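Local atomic coordinates of exodeoxyribonuclease III (Methanosarcina mazei, PDB entry 5J8N), a protein that probably acts as a magnesium- or manganese-dependent DNA repair nuclease, cutting at abasic sites and trimming double-stranded DNA from the 3' end. Residues S8-G13 and V36-V41; S69-F74 and L107-F112. The protein carries 3 engineered substitutions. All blocks are in the same frame, centred on the assembly; numbering follows the deposited sequence.

Contact 1: residues S8-G13 and V36-V41; sequences SWNVNG and VQETKV. With MG (magnesium ion), chain B.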
loop_
_atom_site.group_PDB
_atom_site.type_symbol
_atom_site.label_atom_id
_atom_site.label_comp_id
_atom_site.label_asym_id
_atom_site.label_seq_id
_atom_site.Cartn_x
_atom_site.Cartn_y
_atom_site.Cartn_z
ATOM N N SER A 8 0.683 6.878 -0.489
ATOM C CA SER A 8 0.524 5.562 -1.062
ATOM C C SER A 8 -0.859 5.455 -1.653
ATOM O O SER A 8 -1.845 5.849 -0.985
ATOM C CB SER A 8 0.724 4.535 0.038
ATOM O OG SER A 8 0.491 3.177 -0.424
ATOM N N TRP A 9 -0.971 4.955 -2.875
ATOM C CA TRP A 9 -2.237 5.009 -3.558
ATOM C C TRP A 9 -2.409 3.827 -4.503
ATOM O O TRP A 9 -1.602 3.670 -5.428
ATOM C CB TRP A 9 -2.331 6.333 -4.372
ATOM C CG TRP A 9 -3.719 6.637 -4.918
ATOM C CD1 TRP A 9 -4.925 6.083 -4.548
ATOM C CD2 TRP A 9 -4.021 7.636 -5.897
ATOM N NE1 TRP A 9 -5.985 6.705 -5.256
ATOM C CE2 TRP A 9 -5.428 7.673 -6.066
ATOM C CE3 TRP A 9 -3.224 8.539 -6.597
ATOM C CZ2 TRP A 9 -6.049 8.523 -6.975
ATOM C CZ3 TRP A 9 -3.839 9.418 -7.479
ATOM C CH2 TRP A 9 -5.257 9.387 -7.668
ATOM N N ASN A 10 -3.490 3.056 -4.337
ATOM C CA ASN A 10 -3.876 2.082 -5.367
ATOM C C ASN A 10 -4.665 2.833 -6.432
ATOM O O ASN A 10 -5.755 3.377 -6.122
ATOM C CB ASN A 10 -4.716 0.954 -4.762
ATOM C CG ASN A 10 -5.236 -0.005 -5.811
ATOM O OD1 ASN A 10 -5.599 0.403 -6.924
ATOM N ND2 ASN A 10 -5.293 -1.313 -5.467
ATOM N N VAL A 11 -4.067 2.931 -7.613
ATOM C CA VAL A 11 -4.578 3.781 -8.676
ATOM C C VAL A 11 -5.546 3.090 -9.607
ATOM O O VAL A 11 -6.158 3.725 -10.466
ATOM C CB VAL A 11 -3.434 4.384 -9.500
ATOM C CG1 VAL A 11 -2.654 5.415 -8.640
ATOM C CG2 VAL A 11 -2.491 3.361 -10.073
ATOM N N ASN A 12 -5.672 1.757 -9.464
ATOM C CA ASN A 12 -6.618 0.961 -10.282
ATOM C C ASN A 12 -6.366 1.132 -11.790
ATOM O O ASN A 12 -7.281 1.133 -12.611
ATOM C CB ASN A 12 -8.108 1.269 -9.943
ATOM C CG ASN A 12 -9.038 0.078 -10.237
ATOM O OD1 ASN A 12 -8.676 -1.119 -10.002
ATOM N ND2 ASN A 12 -10.251 0.398 -10.617
ATOM N N GLY A 13 -5.079 1.139 -12.135
ATOM C CA GLY A 13 -4.597 1.336 -13.476
ATOM C C GLY A 13 -3.888 2.680 -13.638
ATOM O O GLY A 13 -4.527 3.769 -13.604
ATOM N N VAL A 36 2.628 3.790 -5.652
ATOM C CA VAL A 36 1.393 3.428 -6.361
ATOM C C VAL A 36 1.287 1.914 -6.400
ATOM O O VAL A 36 2.298 1.170 -6.545
ATOM C CB VAL A 36 1.313 4.049 -7.767
ATOM C CG1 VAL A 36 1.157 5.582 -7.660
ATOM C CG2 VAL A 36 2.471 3.650 -8.664
ATOM N N GLN A 37 0.057 1.433 -6.265
ATOM C CA GLN A 37 -0.258 0.003 -6.445
ATOM C C GLN A 37 -1.272 -0.184 -7.541
ATOM O O GLN A 37 -2.124 0.664 -7.849
ATOM C CB GLN A 37 -0.765 -0.649 -5.160
ATOM C CG GLN A 37 0.215 -0.455 -4.002
ATOM C CD GLN A 37 -0.068 0.817 -3.240
ATOM O OE1 GLN A 37 -1.227 1.229 -3.118
ATOM N NE2 GLN A 37 0.967 1.443 -2.701
ATOM N N GLU A 38 -1.187 -1.374 -8.121
ATOM C CA GLU A 38 -2.049 -1.811 -9.212
ATOM C C GLU A 38 -1.910 -0.870 -10.409
ATOM O O GLU A 38 -2.851 -0.259 -10.907
ATOM C CB GLU A 38 -3.523 -1.997 -8.824
ATOM C CG GLU A 38 -4.200 -2.895 -9.875
ATOM C CD GLU A 38 -5.623 -3.149 -9.645
ATOM O OE1 GLU A 38 -6.288 -2.389 -8.919
ATOM O OE2 GLU A 38 -6.144 -4.087 -10.281
ATOM N N THR A 39 -0.701 -0.855 -10.951
ATOM C CA THR A 39 -0.401 -0.021 -12.097
ATOM C C THR A 39 -1.036 -0.582 -13.346
ATOM O O THR A 39 -1.329 0.139 -14.309
ATOM C CB THR A 39 1.116 0.107 -12.343
ATOM O OG1 THR A 39 1.621 -1.212 -12.662
ATOM C CG2 THR A 39 1.804 0.669 -11.087
ATOM N N LYS A 40 -1.188 -1.904 -13.414
ATOM C CA LYS A 40 -1.659 -2.644 -14.587
ATOM C C LYS A 40 -0.729 -2.447 -15.803
ATOM O O LYS A 40 -1.142 -2.679 -16.955
ATOM C CB LYS A 40 -3.122 -2.262 -14.964
ATOM C CG LYS A 40 -4.124 -2.515 -13.848
ATOM C CD LYS A 40 -5.559 -2.191 -14.333
ATOM C CE LYS A 40 -6.508 -2.368 -13.198
ATOM N NZ LYS A 40 -7.955 -2.042 -13.588
ATOM N N VAL A 41 0.527 -2.073 -15.543
ATOM C CA VAL A 41 1.522 -1.833 -16.587
ATOM C C VAL A 41 2.146 -3.155 -16.992
ATOM O O VAL A 41 2.668 -3.883 -16.109
ATOM C CB VAL A 41 2.630 -0.892 -16.056
ATOM C CG1 VAL A 41 3.845 -0.929 -16.967
ATOM C CG2 VAL A 41 2.068 0.545 -15.878
HETATM MG MG MG B . -8.280 -2.377 -8.421
HETATM O O HOH W 1 -2.469 2.165 -0.900
HETATM O O HOH W 2 -8.050 -0.641 -7.280
HETATM O O HOH W 3 -9.925 -3.306 -11.945
HETATM O O HOH W 4 -8.635 -4.032 -9.607
HETATM O O HOH W 5 -10.190 -2.417 -7.798
HETATM O O HOH W 6 -7.634 -3.595 -6.775
#
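The indole of Trp9 takes Val11 CG1 on one face, 3.7 Å above the ring plane and displaced toward its rim, while NE1 at the edge donates to the carbonyl of His248. Polar flat groups gather from Asn10 on the sheet's other face and from Asn12 and Glu38 past the strands. The Asn10 amide stands 90° to the Glu38 carboxylate, and the Asn12 amide lies beside that carboxylate, pointing the same way. Strands 3-10 and 33-37 pair in parallel: Gln37 N donates to Trp9 O (2.9 Å) from above the carbonyl plane, whereas Val11 N meets Gln37 O (3.0 Å) almost along the C=O axis. Gln37, bent at chi2 (89°), doubles back so that NE2 reaches Ser8 OG at 2.9 Å; the same nitrogen also donates to Asn109 OD1, and a water bridges Ser8 OG to Gln37 OE1. Gly13 N donates to Glu38 O at 2.9 Å. Asn10 OD1 closes an Asx turn with Asn12 N (2.9 Å) and accepts from a metal-bound water, while ND2 bonds Asp151. An alanine at Asn10 would lose all three links and would probably loosen the turn presenting Asn12 and the hold on that water. Magnesium binds Asn12 OD1 (2.1 Å) and, at the end of an extended chain, Glu38 OE1 (2.0 Å); four waters complete an octahedron. Tyr208 holds Asn12 ND2, which is consistent with fixing the amide's rotation. Metal ligands gathered just beyond the C-terminal ends of two parallel strands, themselves joined by a helical crossover, mark the active site of the DNase I-like fold.

Contact 2: residues S69-F74 and L107-F112; sequences SGVGTF and LLNIYF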
loop_
_atom_site.group_PDB
_atom_site.type_symbol
_atom_site.label_atom_id
_atom_site.label_comp_id
_atom_site.label_asym_id
_atom_site.label_seq_id
_atom_site.Cartn_x
_atom_site.Cartn_y
_atom_site.Cartn_z
ATOM N N SER A 69 -1.932 -6.176 -11.769
ATOM C CA SER A 69 -1.094 -5.929 -10.610
ATOM C C SER A 69 -0.053 -4.843 -10.936
ATOM O O SER A 69 -0.373 -3.887 -11.644
ATOM C CB SER A 69 -0.500 -7.279 -10.170
ATOM O OG SER A 69 0.270 -7.116 -8.972
ATOM N N GLY A 70 1.173 -4.944 -10.439
ATOM C CA GLY A 70 2.233 -3.956 -10.669
ATOM C C GLY A 70 2.246 -2.893 -9.600
ATOM O O GLY A 70 1.196 -2.411 -9.123
ATOM N N VAL A 71 3.452 -2.518 -9.169
ATOM C CA VAL A 71 3.612 -1.433 -8.181
ATOM C C VAL A 71 4.790 -0.544 -8.558
ATOM O O VAL A 71 5.673 -0.975 -9.310
ATOM C CB VAL A 71 3.819 -1.942 -6.729
ATOM C CG1 VAL A 71 2.668 -2.795 -6.253
ATOM C CG2 VAL A 71 5.139 -2.698 -6.559
ATOM N N GLY A 72 4.790 0.702 -8.069
ATOM C CA GLY A 72 5.925 1.584 -8.348
ATOM C C GLY A 72 6.118 2.552 -7.191
ATOM O O GLY A 72 5.180 2.856 -6.432
ATOM N N THR A 73 7.346 3.021 -7.080
ATOM C CA THR A 73 7.746 3.975 -6.044
ATOM C C THR A 73 8.520 5.088 -6.692
ATOM O O THR A 73 9.476 4.886 -7.411
ATOM C CB THR A 73 8.625 3.284 -4.997
ATOM O OG1 THR A 73 7.822 2.320 -4.332
ATOM C CG2 THR A 73 9.193 4.274 -3.963
ATOM N N PHE A 74 8.073 6.307 -6.401
ATOM C CA PHE A 74 8.786 7.547 -6.727
ATOM C C PHE A 74 9.389 8.148 -5.480
ATOM O O PHE A 74 8.717 8.204 -4.452
ATOM C CB PHE A 74 7.814 8.590 -7.303
ATOM C CG PHE A 74 7.110 8.166 -8.549
ATOM C CD1 PHE A 74 5.952 7.362 -8.477
ATOM C CD2 PHE A 74 7.564 8.603 -9.776
ATOM C CE1 PHE A 74 5.268 7.003 -9.654
ATOM C CE2 PHE A 74 6.911 8.238 -10.957
ATOM C CZ PHE A 74 5.751 7.440 -10.864
ATOM N N LEU A 107 11.642 0.707 2.937
ATOM C CA LEU A 107 10.273 0.854 2.486
ATOM C C LEU A 107 9.832 -0.330 1.654
ATOM O O LEU A 107 10.490 -0.673 0.656
ATOM C CB LEU A 107 10.141 2.106 1.655
ATOM C CG LEU A 107 8.770 2.368 1.047
ATOM C CD1 LEU A 107 7.654 2.585 2.108
ATOM C CD2 LEU A 107 8.828 3.632 0.143
ATOM N N LEU A 108 8.740 -0.956 2.066
ATOM C CA LEU A 108 8.131 -2.047 1.280
ATOM C C LEU A 108 6.807 -1.548 0.750
ATOM O O LEU A 108 5.920 -1.201 1.548
ATOM C CB LEU A 108 7.918 -3.312 2.147
ATOM C CG LEU A 108 9.177 -3.801 2.914
ATOM C CD1 LEU A 108 8.814 -5.062 3.697
ATOM C CD2 LEU A 108 10.392 -4.013 1.985
ATOM N N ASN A 109 6.662 -1.529 -0.566
ATOM C CA ASN A 109 5.464 -1.082 -1.245
ATOM C C ASN A 109 4.751 -2.315 -1.806
ATOM O O ASN A 109 5.348 -3.025 -2.622
ATOM C CB ASN A 109 5.885 -0.113 -2.345
ATOM C CG ASN A 109 4.711 0.355 -3.207
ATOM O OD1 ASN A 109 3.565 0.175 -2.801
ATOM N ND2 ASN A 109 4.989 1.016 -4.348
ATOM N N ILE A 110 3.545 -2.582 -1.355
ATOM C CA ILE A 110 2.904 -3.879 -1.637
ATOM C C ILE A 110 1.458 -3.777 -2.088
ATOM O O ILE A 110 0.672 -3.041 -1.468
ATOM C CB ILE A 110 2.971 -4.797 -0.376
ATOM C CG1 ILE A 110 4.415 -4.834 0.184
ATOM C CG2 ILE A 110 2.463 -6.223 -0.696
ATOM C CD1 ILE A 110 4.543 -5.653 1.464
ATOM N N TYR A 111 1.135 -4.512 -3.135
ATOM C CA TYR A 111 -0.241 -4.718 -3.573
ATOM C C TYR A 111 -0.617 -6.139 -3.150
ATOM O O TYR A 111 -0.341 -7.111 -3.857
ATOM C CB TYR A 111 -0.356 -4.532 -5.115
ATOM C CG TYR A 111 -1.716 -4.764 -5.672
ATOM C CD1 TYR A 111 -2.845 -4.292 -5.031
ATOM C CD2 TYR A 111 -1.881 -5.493 -6.838
ATOM C CE1 TYR A 111 -4.135 -4.556 -5.523
ATOM C CE2 TYR A 111 -3.177 -5.699 -7.379
ATOM C CZ TYR A 111 -4.292 -5.230 -6.688
ATOM O OH TYR A 111 -5.566 -5.454 -7.171
ATOM N N PHE A 112 -1.211 -6.266 -1.972
ATOM C CA PHE A 112 -1.518 -7.629 -1.475
ATOM C C PHE A 112 -2.661 -8.217 -2.307
ATOM O O PHE A 112 -3.510 -7.468 -2.834
ATOM C CB PHE A 112 -1.929 -7.583 -0.018
ATOM C CG PHE A 112 -0.799 -7.277 0.940
ATOM C CD1 PHE A 112 -0.463 -5.998 1.321
ATOM C CD2 PHE A 112 -0.105 -8.341 1.500
ATOM C CE1 PHE A 112 0.596 -5.763 2.232
ATOM C CE2 PHE A 112 0.909 -8.142 2.416
ATOM C CZ PHE A 112 1.246 -6.821 2.803
#
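This is a face-to-face packing of two sheets in the buried middle of the protein: strand 71-75 belongs to one, strand 106-111 to the other. The axes of segments 71-74 and 107-111 approach to 7.3 Å, their directions 147° apart, and side chains rather than paired backbones join them. Leu107, Asn109 and Tyr111 all point across the interface, the intervening Leu108 and Ile110 away from it, the usual alternation of a strand. Asn109 does the polar work. With CG anti to the backbone N (chi1 176°), its amide slides past Thr73 in the opposite sense, and ND2 donates to Thr73 OG1 at 3.1 Å, with the hydroxyl 22° out of the amide plane. Gly72 O lies only 2.8 Å from the same ND2, and OD1 accepts from Gln37, so both ends of this buried amide meet polar atoms of the facing sheet. Apolar contacts flank it. Thr73 CG2 and Leu107 CD2 touch tip to tip at 4.2 Å, and Val71 crosses Tyr111 obliquely, its CG1 resting on Tyr111 CB at 3.7 Å. At the far end Ser69 OG, bonded to the carbonyl of Glu94, sits in the plane of the Tyr111 ring at its edge, 3.4 Å from CD2. The side chain runs on past Glu38 and Asp151, its hydroxyl OH about 4 Å from the magnesium ion. Tyr111 is predicted to be an active-site residue, and its setting is that of the two-sheet core of the DNase I-like fold, where strand ends from both sheets converge on the catalytic cleft.

The two contacts illustrate how an α/β-sandwich nuclease assembles one site from elements in series. From the N terminus, strand 3-10 leads through helices 14-18 and 22-27 to strand 33-37, and contact 1 closes that loop within a single sheet. Only afterwards does contact 2 open: strand 71-75 joins this sheet, and the chain enters the second through strands 81-84 and 97-101 before reaching 106-111. The loops neither nest nor cross, yet their residues touch, since strand 71-75 borders strand 33-37; Val36 N lies 2.8 Å from Gly72 O, probably a hydrogen bond. Contact 1 thus pairs two neighbouring strands of one sheet, and contact 2 stacks the other against it, bringing Tyr111 alongside Asn10 and Glu38.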